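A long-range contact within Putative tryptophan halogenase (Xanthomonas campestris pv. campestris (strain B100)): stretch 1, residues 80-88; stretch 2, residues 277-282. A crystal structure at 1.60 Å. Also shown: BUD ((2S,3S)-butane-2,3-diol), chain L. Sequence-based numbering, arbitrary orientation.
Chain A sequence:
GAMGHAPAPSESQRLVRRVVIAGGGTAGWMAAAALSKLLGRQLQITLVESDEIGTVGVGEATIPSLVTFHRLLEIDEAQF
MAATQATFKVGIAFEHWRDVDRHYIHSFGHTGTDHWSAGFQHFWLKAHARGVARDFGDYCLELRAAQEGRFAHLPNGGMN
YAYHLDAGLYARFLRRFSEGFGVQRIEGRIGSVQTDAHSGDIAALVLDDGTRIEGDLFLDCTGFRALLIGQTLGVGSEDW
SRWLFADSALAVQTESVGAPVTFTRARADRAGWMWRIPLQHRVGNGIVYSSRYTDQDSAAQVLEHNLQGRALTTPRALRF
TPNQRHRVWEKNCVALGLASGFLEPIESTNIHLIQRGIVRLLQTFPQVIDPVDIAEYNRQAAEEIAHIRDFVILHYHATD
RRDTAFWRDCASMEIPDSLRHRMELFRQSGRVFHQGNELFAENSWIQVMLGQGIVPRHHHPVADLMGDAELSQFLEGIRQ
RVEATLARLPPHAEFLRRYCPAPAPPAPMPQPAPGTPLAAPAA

Stretch 1 (80-88) FMAATQATF
Stretch 2 277-282: IPLQHR

Three hydrogen bonds fix this contact, and all three acceptors are backbone carbonyls. The shortest runs from Thr87 OG1 to Pro278 O at 2.7 Å; Thr87 points its CA-to-CB bond toward the other stretch, and chi1 at 65° (p) places the hydroxyl on the carbonyl. Gln280 supplies the other two donors. Its backbone N reaches Gln85 O at 3.0 Å with an N-H...O angle of 152°, while its side-chain NE2 reaches Ala86 O at 2.9 Å and 158°. One glutamine thus reads two successive carbonyls, with CB directed toward stretch 1 and chi angles of -76° (m), -164° (t) and 36°.

The backbone makes those carbonyls available. The helix that enters from earlier in the chain through Phe80, Met81 and Ala82 gives way to a turn in which Met81 O accepts from Thr84 N at 3.2 Å and from Ala86 N at 2.9 Å, and Thr84 OG1 (chi1 p) donates to Phe80 O at 2.9 Å. Gln85 then takes positive phi, 57/31, before Ala86 (-84/153) and Thr87 (-125/173) extend into a strand. In stretch 2, the strand that enters through Ile277 and Pro278 ends in a turn closed by Leu279 N to Arg282 O, 2.9 Å; Gln280 sits at -67/-29. The register pairs Gln85 with Gln280 (CA to CA 5.3 Å) and Ala86 with Leu279 (5.5 Å), so the numbering runs in opposite senses across the contact.

Farther out, Gln85 (chi -60°, -80°, -35°) brings OE1 to the edge of the His281 ring, 3.0 Å from CD2. A water donates to Gln85 OE1 at 2.7 Å and accepts from His281 N at 2.9 Å, bridging side chain and backbone.

Packing is modest, 380 Å² in total. Thr87 CG2 lies 3.5 Å from Leu279 C and 3.8 Å from Gln280 CG, so the threonine combines a polar anchor with a methyl contact. Leu279 CB approaches Gln85 O at 3.6 Å.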

# COMPACT_ATOMS: atom_id res chain seq x y z
N PHE A 80 28.61 11.20 3.98
CA PHE A 80 27.81 11.10 5.20
C PHE A 80 28.38 10.05 6.16
O PHE A 80 28.49 10.29 7.36
CB PHE A 80 26.36 10.79 4.79
CG PHE A 80 25.66 9.85 5.74
CD1 PHE A 80 25.35 10.28 7.05
CD2 PHE A 80 25.33 8.57 5.35
CE1 PHE A 80 24.72 9.41 7.95
CE2 PHE A 80 24.70 7.69 6.24
CZ PHE A 80 24.43 8.10 7.53
N MET A 81 28.74 8.85 5.64
CA MET A 81 29.20 7.78 6.52
C MET A 81 30.55 8.12 7.16
O MET A 81 30.76 7.90 8.36
CB MET A 81 29.30 6.47 5.74
CG MET A 81 27.93 5.89 5.38
SD MET A 81 28.04 4.25 4.66
CE MET A 81 28.50 3.24 6.11
N ALA A 82 31.48 8.66 6.37
CA ALA A 82 32.77 9.04 6.93
C ALA A 82 32.61 10.12 7.98
O ALA A 82 33.32 10.12 8.99
CB ALA A 82 33.69 9.54 5.82
N ALA A 83 31.65 11.03 7.78
CA ALA A 83 31.45 12.12 8.72
C ALA A 83 30.74 11.69 10.00
O ALA A 83 30.81 12.43 10.98
CB ALA A 83 30.60 13.23 8.07
N THR A 84 30.12 10.51 10.03
CA THR A 84 29.33 10.11 11.18
C THR A 84 29.87 8.83 11.80
O THR A 84 29.17 8.19 12.58
CB THR A 84 27.85 9.95 10.82
OG1 THR A 84 27.72 8.97 9.81
CG2 THR A 84 27.26 11.31 10.32
N GLN A 85 31.12 8.46 11.48
CA GLN A 85 31.75 7.23 12.00
C GLN A 85 30.93 5.98 11.65
O GLN A 85 30.96 4.97 12.39
CB GLN A 85 32.00 7.31 13.52
CG GLN A 85 32.94 8.47 13.91
CD GLN A 85 34.39 8.11 13.67
OE1 GLN A 85 34.80 6.95 13.85
NE2 GLN A 85 35.18 9.10 13.22
N ALA A 86 30.23 6.01 10.51
CA ALA A 86 29.16 5.03 10.29
C ALA A 86 29.67 3.70 9.75
O ALA A 86 30.69 3.62 9.07
CB ALA A 86 28.11 5.58 9.32
N THR A 87 28.91 2.63 10.04
CA THR A 87 29.15 1.32 9.44
C THR A 87 27.87 0.84 8.78
O THR A 87 26.81 1.44 8.93
CB THR A 87 29.64 0.28 10.49
OG1 THR A 87 28.59 0.04 11.44
CG2 THR A 87 30.92 0.78 11.26
N PHE A 88 27.96 -0.28 8.08
CA PHE A 88 26.77 -0.82 7.43
C PHE A 88 26.02 -1.79 8.35
O PHE A 88 26.61 -2.46 9.21
CB PHE A 88 27.14 -1.53 6.12
CG PHE A 88 27.63 -0.58 5.06
CD1 PHE A 88 26.70 0.17 4.31
CD2 PHE A 88 28.98 -0.39 4.84
CE1 PHE A 88 27.13 1.08 3.35
CE2 PHE A 88 29.41 0.54 3.87
CZ PHE A 88 28.49 1.26 3.13
N ILE A 277 25.97 -1.89 19.14
CA ILE A 277 25.94 -1.25 17.83
C ILE A 277 27.36 -0.88 17.42
O ILE A 277 28.01 -0.10 18.11
CB ILE A 277 25.05 0.00 17.88
CG1 ILE A 277 23.57 -0.40 17.99
CG2 ILE A 277 25.30 0.95 16.69
CD1 ILE A 277 22.70 0.82 18.38
N PRO A 278 27.90 -1.42 16.30
CA PRO A 278 29.29 -1.11 15.95
C PRO A 278 29.42 0.17 15.14
O PRO A 278 28.75 0.33 14.11
CB PRO A 278 29.70 -2.33 15.10
CG PRO A 278 28.43 -2.65 14.33
CD PRO A 278 27.32 -2.45 15.41
N LEU A 279 30.32 1.06 15.58
CA LEU A 279 30.76 2.21 14.79
C LEU A 279 32.18 1.94 14.30
O LEU A 279 32.77 0.88 14.59
CB LEU A 279 30.67 3.50 15.61
CG LEU A 279 29.22 3.81 16.04
CD1 LEU A 279 29.23 5.09 16.88
CD2 LEU A 279 28.27 3.96 14.85
N GLN A 280 32.74 2.87 13.52
CA GLN A 280 34.03 2.53 12.90
C GLN A 280 35.15 2.39 13.92
O GLN A 280 36.08 1.58 13.70
CB GLN A 280 34.41 3.59 11.86
CG GLN A 280 33.60 3.40 10.56
CD GLN A 280 34.19 4.17 9.36
OE1 GLN A 280 35.42 4.30 9.21
NE2 GLN A 280 33.31 4.68 8.50
N HIS A 281 35.08 3.09 15.06
CA HIS A 281 36.18 3.07 16.02
C HIS A 281 35.73 2.93 17.45
O HIS A 281 36.52 3.23 18.36
CB HIS A 281 37.06 4.32 15.89
CG HIS A 281 37.64 4.46 14.52
ND1 HIS A 281 38.72 3.70 14.08
CD2 HIS A 281 37.30 5.27 13.50
CE1 HIS A 281 38.99 4.03 12.83
NE2 HIS A 281 38.15 4.99 12.46
N ARG A 282 34.47 2.57 17.68
CA ARG A 282 33.97 2.28 19.02
C ARG A 282 32.68 1.49 18.87
O ARG A 282 32.20 1.24 17.75
CB ARG A 282 33.76 3.58 19.81
CG ARG A 282 32.52 4.32 19.39
CD ARG A 282 32.25 5.53 20.32
NE ARG A 282 30.85 5.97 20.27
CZ ARG A 282 30.42 6.98 19.51
NH1 ARG A 282 31.29 7.64 18.76
NH2 ARG A 282 29.13 7.33 19.51
C1 BUD L . 31.83 11.17 23.76
O1 BUD L . 33.07 11.90 21.84
C2 BUD L . 32.93 10.84 22.76
O2 BUD L . 33.66 9.21 21.20
C3 BUD L . 32.57 9.57 21.99
C4 BUD L . 32.36 8.44 22.99
O HOH W 1 33.80 5.51 15.89